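Local coordinates for protein putative archaeal ammonia monooxygenase subunit B (Candidatus Nitrosocaldus yellowstonii, PDB 4O65) that binds copper in its cupredoxin domain and probably forms part of a membrane monooxygenase that oxidises ammonia, at residues 42-45 with 46-49; 96-100 with 101-105; 27-30 with 31-34. All coordinates share one frame; numbering follows the deposited sequence.

How the interactions relate
From the N terminus, the chain leaves strand 23-25 and enters helix 27-35, where interaction 3 spans one turn after another. A short link leads to helix 40-47, the site of interaction 1. These two touch: K27 reaches across to D47 in a salt bridge, NZ to OD1 2.8 Å, while V46 and M49 pack on F30. Interaction 2 comes much later, at the bend between strand 91-97 of the antiparallel sheet and strand 103-105 of the mixed sheet, its centre about 30 Å from that of interaction 3. All three are in series, each closing a local turn, and none encloses or crosses another.

Interaction 1: 42-45 with 46-49; sequences TLKQ and VDAM
The carboxylate of D47 turns one face back on the preceding turn: the carbonyl oxygen L43 O sits above that face, 3.2 Å from D47 CG, and K44 CA lies over the same side, 3.9 Å from OD2. L43 O rests over the carboxylate without bonding to it, since both sides are acceptors. The placement follows from the first torsion of D47, which sets CG beside its own backbone N (chi1 -66°), and that N donates to the same L43 O at 2.9 Å. The charge of the carboxylate is answered across the helix pair by K27, which forms a salt bridge to OD1.

Two more backbone bonds flank this one, V46 N to T42 O (3.1 Å) and A48 N to K44 O (3.0 Å). V46 has CG1 anti to its backbone N, which leaves CG2 beside that N and 3.6 Å from T42 O. Further on, the methyl of A48 lies against a carbonyl, CB 3.5 Å from Q45 O. M49 N then bonds to V46 O, only three residues back, at 2.8 Å, and the extended methionine side chain goes on to F35 and to R55 and R56 of the following loop. At the other end T42 OG1 is bonded to N37 OD1. Successive i to i+4 bonds of this kind define an alpha-helix, here the second of two helices between strands 23-25 and 59-68 of the cupredoxin domain.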
ATOM      1  N   THR A  42      -1.703  20.641  -5.951  1.00 23.91           N
ATOM      2  CA  THR A  42      -1.660  19.813  -7.145  1.00 23.44           C
ATOM      3  C   THR A  42      -1.594  18.310  -6.763  1.00 21.60           C
ATOM      4  O   THR A  42      -2.138  17.453  -7.457  1.00 23.10           O
ATOM      5  CB  THR A  42      -0.460  20.224  -7.968  1.00 25.79           C
ATOM      6  OG1 THR A  42      -0.525  21.687  -8.140  1.00 26.52           O
ATOM      7  CG2 THR A  42      -0.517  19.562  -9.285  1.00 27.08           C
ATOM      8  N   LEU A  43      -0.925  18.016  -5.676  1.00 20.39           N
ATOM      9  CA  LEU A  43      -0.909  16.613  -5.172  1.00 20.97           C
ATOM     10  C   LEU A  43      -2.352  16.168  -4.827  1.00 22.93           C
ATOM     11  O   LEU A  43      -2.716  14.976  -5.008  1.00 21.98           O
ATOM     12  CB  LEU A  43       0.072  16.531  -3.991  1.00 20.61           C
ATOM     13  CG  LEU A  43       1.560  16.740  -4.274  1.00 21.63           C
ATOM     14  CD1 LEU A  43       2.373  16.761  -2.960  1.00 22.75           C
ATOM     15  CD2 LEU A  43       2.188  15.740  -5.268  1.00 22.40           C
ATOM     16  N   LYS A  44      -3.182  17.072  -4.318  1.00 24.19           N
ATOM     17  CA  LYS A  44      -4.623  16.754  -4.153  1.00 25.99           C
ATOM     18  C   LYS A  44      -5.398  16.498  -5.446  1.00 25.72           C
ATOM     19  O   LYS A  44      -6.297  15.674  -5.470  1.00 25.11           O
ATOM     20  CB  LYS A  44      -5.331  17.843  -3.318  1.00 31.08           C
ATOM     21  CG  LYS A  44      -4.756  17.927  -1.912  1.00 35.26           C
ATOM     22  CD  LYS A  44      -5.462  19.003  -1.119  1.00 42.40           C
ATOM     23  CE  LYS A  44      -5.312  18.729   0.381  1.00 48.98           C
ATOM     24  NZ  LYS A  44      -5.634  19.952   1.191  1.00 52.84           N
ATOM     25  N   GLN A  45      -5.004  17.137  -6.545  1.00 24.44           N
ATOM     26  CA  GLN A  45      -5.602  16.847  -7.832  1.00 24.12           C
ATOM     27  C   GLN A  45      -5.186  15.420  -8.274  1.00 22.97           C
ATOM     28  O   GLN A  45      -5.973  14.737  -8.934  1.00 23.44           O
ATOM     29  CB  GLN A  45      -5.142  17.819  -8.894  1.00 27.24           C
ATOM     30  CG  GLN A  45      -5.576  19.254  -8.586  1.00 30.76           C
ATOM     31  CD  GLN A  45      -5.100  20.195  -9.666  1.00 35.23           C
ATOM     32  OE1 GLN A  45      -4.039  20.784  -9.556  1.00 39.05           O
ATOM     33  NE2 GLN A  45      -5.851  20.268 -10.749  1.00 37.12           N
ATOM     34  N   VAL A  46      -3.959  15.044  -7.964  1.00 20.95           N
ATOM     35  CA  VAL A  46      -3.513  13.663  -8.321  1.00 19.80           C
ATOM     36  C   VAL A  46      -4.353  12.692  -7.453  1.00 20.85           C
ATOM     37  O   VAL A  46      -4.913  11.647  -7.939  1.00 21.95           O
ATOM     38  CB  VAL A  46      -2.013  13.459  -8.033  1.00 18.81           C
ATOM     39  CG1 VAL A  46      -1.647  11.968  -8.195  1.00 20.02           C
ATOM     40  CG2 VAL A  46      -1.170  14.323  -8.984  1.00 20.02           C
ATOM     41  N   ASP A  47      -4.462  13.013  -6.168  1.00 20.13           N
ATOM     42  CA  ASP A  47      -5.255  12.125  -5.259  1.00 22.20           C
ATOM     43  C   ASP A  47      -6.672  11.911  -5.751  1.00 23.68           C
ATOM     44  O   ASP A  47      -7.243  10.785  -5.592  1.00 23.35           O
ATOM     45  CB  ASP A  47      -5.364  12.686  -3.816  1.00 24.24           C
ATOM     46  CG  ASP A  47      -4.061  12.737  -3.093  1.00 25.16           C
ATOM     47  OD1 ASP A  47      -3.104  12.039  -3.442  1.00 23.88           O
ATOM     48  OD2 ASP A  47      -3.994  13.528  -2.129  1.00 26.49           O
ATOM     49  N   ALA A  48      -7.257  12.941  -6.348  1.00 23.05           N
ATOM     50  CA  ALA A  48      -8.598  12.880  -6.896  1.00 25.91           C
ATOM     51  C   ALA A  48      -8.761  11.827  -8.009  1.00 24.65           C
ATOM     52  O   ALA A  48      -9.876  11.339  -8.266  1.00 27.73           O
ATOM     53  CB  ALA A  48      -9.052  14.286  -7.363  1.00 27.27           C
ATOM     54  N   MET A  49      -7.657  11.436  -8.653  1.00 22.30           N
ATOM     55  CA  MET A  49      -7.721  10.386  -9.670  1.00 22.60           C
ATOM     56  C   MET A  49      -7.992   9.007  -9.051  1.00 22.31           C
ATOM     57  O   MET A  49      -8.384   8.064  -9.776  1.00 24.07           O
ATOM     58  CB  MET A  49      -6.426  10.359 -10.486  1.00 21.56           C
ATOM     59  CG  MET A  49      -6.224  11.705 -11.193  1.00 22.25           C
ATOM     60  SD  MET A  49      -4.645  11.625 -12.034  1.00 24.13           S
ATOM     61  CE  MET A  49      -4.460  13.284 -12.744  1.00 24.93           C
TER

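Interaction 2: 96-100 with 101-105; sequences RDPPG and NVFTI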
ATOM      1  N   ARG A  96      -7.874   0.019   0.166  1.00 23.83           N
ATOM      2  CA  ARG A  96      -7.671  -1.378   0.613  1.00 24.20           C
ATOM      3  C   ARG A  96      -8.961  -2.123   0.427  1.00 25.00           C
ATOM      4  O   ARG A  96     -10.069  -1.563   0.648  1.00 25.93           O
ATOM      5  CB  ARG A  96      -7.377  -1.467   2.107  1.00 28.40           C
ATOM      6  CG  ARG A  96      -6.013  -1.034   2.574  1.00 33.78           C
ATOM      7  CD  ARG A  96      -6.155  -0.892   4.089  1.00 39.70           C
ATOM      8  NE  ARG A  96      -4.870  -0.981   4.774  1.00 46.26           N
ATOM      9  CZ  ARG A  96      -4.144   0.080   5.122  1.00 45.64           C
ATOM     10  NH1 ARG A  96      -4.589   1.313   4.841  1.00 44.43           N
ATOM     11  NH2 ARG A  96      -2.987  -0.086   5.757  1.00 46.42           N
ATOM     12  N   ASP A  97      -8.850  -3.405   0.049  1.00 22.79           N
ATOM     13  CA  ASP A  97     -10.003  -4.304   0.099  1.00 25.02           C
ATOM     14  C   ASP A  97      -9.473  -5.574   0.745  1.00 24.74           C
ATOM     15  O   ASP A  97      -8.417  -6.044   0.326  1.00 23.02           O
ATOM     16  CB  ASP A  97     -10.464  -4.598  -1.322  1.00 28.28           C
ATOM     17  CG  ASP A  97     -11.740  -5.416  -1.370  1.00 37.76           C
ATOM     18  OD1 ASP A  97     -12.640  -5.235  -0.527  1.00 34.77           O
ATOM     19  OD2 ASP A  97     -11.825  -6.264  -2.269  1.00 41.86           O
ATOM     20  N   PRO A  98     -10.138  -6.090   1.794  1.00 26.26           N
ATOM     21  CA  PRO A  98     -11.348  -5.544   2.491  1.00 28.61           C
ATOM     22  C   PRO A  98     -11.127  -4.091   2.968  1.00 28.84           C
ATOM     23  O   PRO A  98     -10.001  -3.714   3.267  1.00 30.66           O
ATOM     24  CB  PRO A  98     -11.432  -6.425   3.739  1.00 30.00           C
ATOM     25  CG  PRO A  98     -10.832  -7.726   3.314  1.00 28.88           C
ATOM     26  CD  PRO A  98      -9.646  -7.304   2.462  1.00 27.68           C
ATOM     27  N   PRO A  99     -12.201  -3.287   3.060  1.00 31.00           N
ATOM     28  CA  PRO A  99     -12.069  -1.856   3.422  1.00 35.15           C
ATOM     29  C   PRO A  99     -11.925  -1.478   4.910  1.00 36.43           C
ATOM     30  O   PRO A  99     -11.437  -0.386   5.205  1.00 40.10           O
ATOM     31  CB  PRO A  99     -13.371  -1.249   2.857  1.00 34.10           C
ATOM     32  CG  PRO A  99     -14.352  -2.359   2.942  1.00 35.72           C
ATOM     33  CD  PRO A  99     -13.569  -3.610   2.592  1.00 32.51           C
ATOM     34  N   GLY A 100     -12.380  -2.291   5.857  1.00 36.64           N
ATOM     35  CA  GLY A 100     -12.312  -1.797   7.265  1.00 40.11           C
ATOM     36  C   GLY A 100     -10.862  -1.672   7.778  1.00 43.32           C
ATOM     37  O   GLY A 100      -9.975  -2.291   7.207  1.00 46.53           O
ATOM     38  N   ASN A 101     -10.626  -0.878   8.835  1.00 40.94           N
ATOM     39  CA  ASN A 101      -9.331  -0.830   9.544  1.00 42.10           C
ATOM     40  C   ASN A 101      -8.901  -2.223  10.029  1.00 37.93           C
ATOM     41  O   ASN A 101      -7.714  -2.550  10.038  1.00 35.96           O
ATOM     42  CB  ASN A 101      -9.414   0.078  10.777  1.00 49.93           C
ATOM     43  CG  ASN A 101      -9.661   1.538  10.427  1.00 54.29           C
ATOM     44  OD1 ASN A 101     -10.788   2.029  10.533  1.00 64.23           O
ATOM     45  ND2 ASN A 101      -8.609   2.239  10.021  1.00 57.94           N
ATOM     46  N   VAL A 102      -9.879  -2.997  10.480  1.00 33.70           N
ATOM     47  CA  VAL A 102      -9.703  -4.424  10.818  1.00 29.96           C
ATOM     48  C   VAL A 102     -10.814  -5.192  10.088  1.00 30.05           C
ATOM     49  O   VAL A 102     -11.958  -4.691   9.939  1.00 29.37           O
ATOM     50  CB  VAL A 102      -9.810  -4.588  12.340  1.00 33.26           C
ATOM     51  CG1 VAL A 102      -9.763  -6.020  12.758  1.00 33.53           C
ATOM     52  CG2 VAL A 102      -8.721  -3.783  13.052  1.00 34.25           C
ATOM     53  N   PHE A 103     -10.518  -6.393   9.604  1.00 25.56           N
ATOM     54  CA  PHE A 103     -11.566  -7.219   8.986  1.00 24.84           C
ATOM     55  C   PHE A 103     -11.507  -8.646   9.498  1.00 25.51           C
ATOM     56  O   PHE A 103     -10.518  -9.047  10.163  1.00 24.27           O
ATOM     57  CB  PHE A 103     -11.463  -7.175   7.468  1.00 24.84           C
ATOM     58  CG  PHE A 103     -10.100  -7.569   6.959  1.00 24.12           C
ATOM     59  CD1 PHE A 103      -9.805  -8.926   6.731  1.00 24.87           C
ATOM     60  CD2 PHE A 103      -9.118  -6.607   6.730  1.00 23.51           C
ATOM     61  CE1 PHE A 103      -8.537  -9.311   6.298  1.00 25.11           C
ATOM     62  CE2 PHE A 103      -7.825  -6.998   6.287  1.00 25.14           C
ATOM     63  CZ  PHE A 103      -7.572  -8.360   6.048  1.00 24.98           C
ATOM     64  N   THR A 104     -12.530  -9.447   9.174  1.00 25.46           N
ATOM     65  CA  THR A 104     -12.565 -10.828   9.633  1.00 25.88           C
ATOM     66  C   THR A 104     -12.049 -11.788   8.583  1.00 26.60           C
ATOM     67  O   THR A 104     -12.420 -11.689   7.396  1.00 26.54           O
ATOM     68  CB  THR A 104     -14.007 -11.266   9.988  1.00 29.55           C
ATOM     69  OG1 THR A 104     -14.462 -10.408  11.032  1.00 34.47           O
ATOM     70  CG2 THR A 104     -14.052 -12.723  10.477  1.00 29.41           C
ATOM     71  N   ILE A 105     -11.246 -12.747   9.035  1.00 23.02           N
ATOM     72  CA  ILE A 105     -10.867 -13.834   8.175  1.00 23.11           C
ATOM     73  C   ILE A 105     -11.561 -15.087   8.676  1.00 23.59           C
ATOM     74  O   ILE A 105     -11.295 -15.538   9.789  1.00 23.09           O
ATOM     75  CB  ILE A 105      -9.334 -14.060   8.155  1.00 22.24           C
ATOM     76  CG1 ILE A 105      -8.653 -12.774   7.691  1.00 22.22           C
ATOM     77  CG2 ILE A 105      -9.009 -15.208   7.189  1.00 22.02           C
ATOM     78  CD1 ILE A 105      -7.143 -12.833   7.775  1.00 22.09           C
TER
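P98 sets the CB-CG edge of its ring over one face of the F103 phenyl, the rest of the ring tilting away. CG stands 3.8 Å from the ring centroid and 14° off the normal, a CH-pi contact, while CB presses on the base of the phenyl at 3.7 Å from F103 CG. The peptide bond before P98 is cis, which probably helps turn the chain at the end of strand 91-97. From the other side, F103 has CG lodged between its backbone N and carbonyl carbon (chi1 55°), which swings the ring in over the proline. The carbonyl oxygen of G100 stands at the ring's edge, near its plane, 4.4 Å from CD2.

The bend carries the chain from one sheet to the other. D97 still pairs through its backbone with K114, and F103 already does so with A76; beyond the proline, L66 and I78 also touch the F103 side chain, and V111 touches P98. No hydrogen bond joins 96-100 to 101-105, so what draws the two segments together directly is apolar contact and a weak CH-pi attraction, while strand pairing holds the ends of the bend.

Interaction 3: 27-30 with 31-34; sequences KAEF and AKRT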
ATOM      1  N   LYS A  27       4.735  10.384  -6.544  1.00 18.59           N
ATOM      2  CA  LYS A  27       3.522  11.194  -6.728  1.00 18.32           C
ATOM      3  C   LYS A  27       3.913  12.608  -7.177  1.00 18.54           C
ATOM      4  O   LYS A  27       3.320  13.167  -8.123  1.00 17.82           O
ATOM      5  CB  LYS A  27       2.727  11.293  -5.409  1.00 20.25           C
ATOM      6  CG  LYS A  27       1.339  11.880  -5.632  1.00 20.73           C
ATOM      7  CD  LYS A  27       0.602  12.339  -4.358  1.00 23.55           C
ATOM      8  CE  LYS A  27       0.281  11.272  -3.332  1.00 27.27           C
ATOM      9  NZ  LYS A  27      -0.589  11.921  -2.265  1.00 25.88           N
ATOM     10  N   ALA A  28       4.947  13.170  -6.543  1.00 17.83           N
ATOM     11  CA  ALA A  28       5.417  14.494  -6.988  1.00 19.33           C
ATOM     12  C   ALA A  28       5.903  14.515  -8.451  1.00 19.81           C
ATOM     13  O   ALA A  28       5.626  15.500  -9.200  1.00 19.43           O
ATOM     14  CB  ALA A  28       6.482  15.053  -6.019  1.00 18.99           C
ATOM     15  N   GLU A  29       6.673  13.481  -8.844  1.00 18.82           N
ATOM     16  CA  GLU A  29       7.192  13.441 -10.233  1.00 21.71           C
ATOM     17  C   GLU A  29       5.997  13.352 -11.216  1.00 20.83           C
ATOM     18  O   GLU A  29       5.997  14.020 -12.262  1.00 20.58           O
ATOM     19  CB  GLU A  29       8.116  12.248 -10.468  1.00 22.15           C
ATOM     20  CG  GLU A  29       8.861  12.286 -11.811  1.00 24.43           C
ATOM     21  CD  GLU A  29       9.829  13.460 -11.939  1.00 25.40           C
ATOM     22  OE1 GLU A  29      10.056  13.846 -13.087  1.00 28.37           O
ATOM     23  OE2 GLU A  29      10.362  13.998 -10.927  1.00 25.26           O
ATOM     24  N   PHE A  30       4.991  12.576 -10.836  1.00 18.86           N
ATOM     25  CA  PHE A  30       3.782  12.473 -11.668  1.00 19.26           C
ATOM     26  C   PHE A  30       3.024  13.807 -11.740  1.00 19.31           C
ATOM     27  O   PHE A  30       2.635  14.238 -12.837  1.00 19.40           O
ATOM     28  CB  PHE A  30       2.822  11.385 -11.172  1.00 19.11           C
ATOM     29  CG  PHE A  30       1.547  11.361 -11.964  1.00 19.15           C
ATOM     30  CD1 PHE A  30       1.527  10.854 -13.275  1.00 18.66           C
ATOM     31  CD2 PHE A  30       0.357  11.867 -11.395  1.00 20.55           C
ATOM     32  CE1 PHE A  30       0.336  10.828 -14.018  1.00 19.42           C
ATOM     33  CE2 PHE A  30      -0.839  11.838 -12.144  1.00 20.33           C
ATOM     34  CZ  PHE A  30      -0.837  11.301 -13.444  1.00 20.64           C
ATOM     35  N   ALA A  31       2.896  14.480 -10.605  1.00 19.61           N
ATOM     36  CA  ALA A  31       2.252  15.824 -10.577  1.00 19.77           C
ATOM     37  C   ALA A  31       3.002  16.816 -11.450  1.00 20.09           C
ATOM     38  O   ALA A  31       2.398  17.598 -12.219  1.00 20.26           O
ATOM     39  CB  ALA A  31       2.166  16.338  -9.152  1.00 19.73           C
ATOM     40  N   LYS A  32       4.321  16.815 -11.318  1.00 20.18           N
ATOM     41  CA  LYS A  32       5.161  17.733 -12.109  1.00 21.47           C
ATOM     42  C   LYS A  32       4.926  17.489 -13.615  1.00 22.20           C
ATOM     43  O   LYS A  32       4.794  18.450 -14.403  1.00 21.75           O
ATOM     44  CB  LYS A  32       6.650  17.535 -11.713  1.00 24.11           C
ATOM     45  CG  LYS A  32       7.659  18.267 -12.603  1.00 28.19           C
ATOM     46  CD  LYS A  32       9.076  18.101 -12.071  1.00 33.24           C
ATOM     47  CE  LYS A  32      10.005  19.076 -12.800  1.00 39.11           C
ATOM     48  NZ  LYS A  32      11.434  18.749 -12.499  1.00 44.30           N
ATOM     49  N   ARG A  33       4.943  16.230 -14.027  1.00 20.37           N
ATOM     50  CA  ARG A  33       4.892  15.856 -15.469  1.00 22.62           C
ATOM     51  C   ARG A  33       3.504  16.204 -16.017  1.00 21.92           C
ATOM     52  O   ARG A  33       3.344  16.649 -17.161  1.00 22.48           O
ATOM     53  CB  ARG A  33       5.161  14.331 -15.655  1.00 24.79           C
ATOM     54  CG  ARG A  33       6.654  14.032 -15.410  1.00 29.38           C
ATOM     55  CD  ARG A  33       7.055  12.575 -15.659  1.00 32.46           C
ATOM     56  NE  ARG A  33       8.445  12.358 -15.241  1.00 34.45           N
ATOM     57  CZ  ARG A  33       9.152  11.228 -15.403  1.00 39.89           C
ATOM     58  NH1 ARG A  33       8.633  10.182 -16.017  1.00 38.29           N
ATOM     59  NH2 ARG A  33      10.406  11.157 -14.946  1.00 40.97           N
ATOM     60  N   THR A  34       2.501  16.075 -15.157  1.00 20.92           N
ATOM     61  CA  THR A  34       1.080  16.130 -15.616  1.00 21.24           C
ATOM     62  C   THR A  34       0.493  17.529 -15.531  1.00 21.69           C
ATOM     63  O   THR A  34      -0.207  17.983 -16.458  1.00 22.25           O
ATOM     64  CB  THR A  34       0.243  15.184 -14.730  1.00 21.13           C
ATOM     65  OG1 THR A  34       0.780  13.859 -14.886  1.00 20.53           O
ATOM     66  CG2 THR A  34      -1.270  15.152 -15.201  1.00 22.12           C
TER
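R33 lies back along the helix surface over E29, one turn earlier. Its CB is 3.5 Å from the carbonyl oxygen E29 O, which also accepts the R33 backbone N, and CG comes closer still, 3.2 Å from that oxygen. CD leads past it, and the extended chain then delivers NE to E29 OE1 at 3.1 Å in a salt bridge. At the tip NH2 donates to the same OE1, at 3.3 Å and with a less straight bond. One carboxylate oxygen is thus gripped side-on by two nitrogens. NE uses the anti lone pair of OE1, whereas NH2 meets it from above the carboxylate plane, as expected with the two flat groups turned 84° apart. E29 comes to the meeting by a bend at chi2 (64°), which turns the carboxylate toward the C-terminal end of the helix, to R33; its other oxygen, OE2, is bonded to the backbone N of E151.

A second clasp joins F30 and T34. With OG1 of T34 beside its own backbone N (chi1 -60°), the hydroxyl donates to F30 O at 2.8 Å, and T34 N reaches that same oxygen at 3.0 Å from the opposite face of the carbonyl plane. That placement also puts OG1 over one face of the F30 ring, 3.2 Å above its plane and toward the rim. On the inner side of the helix, A31 packs against V46 of helix 40-47. An i to i+4 Glu-Arg salt bridge, together with a threonine hydroxyl returned to the carbonyl four residues back, is a familiar pattern on an alpha-helix, here the first of two helices in the connection between strands 23-25 and 59-68 of the cupredoxin domain.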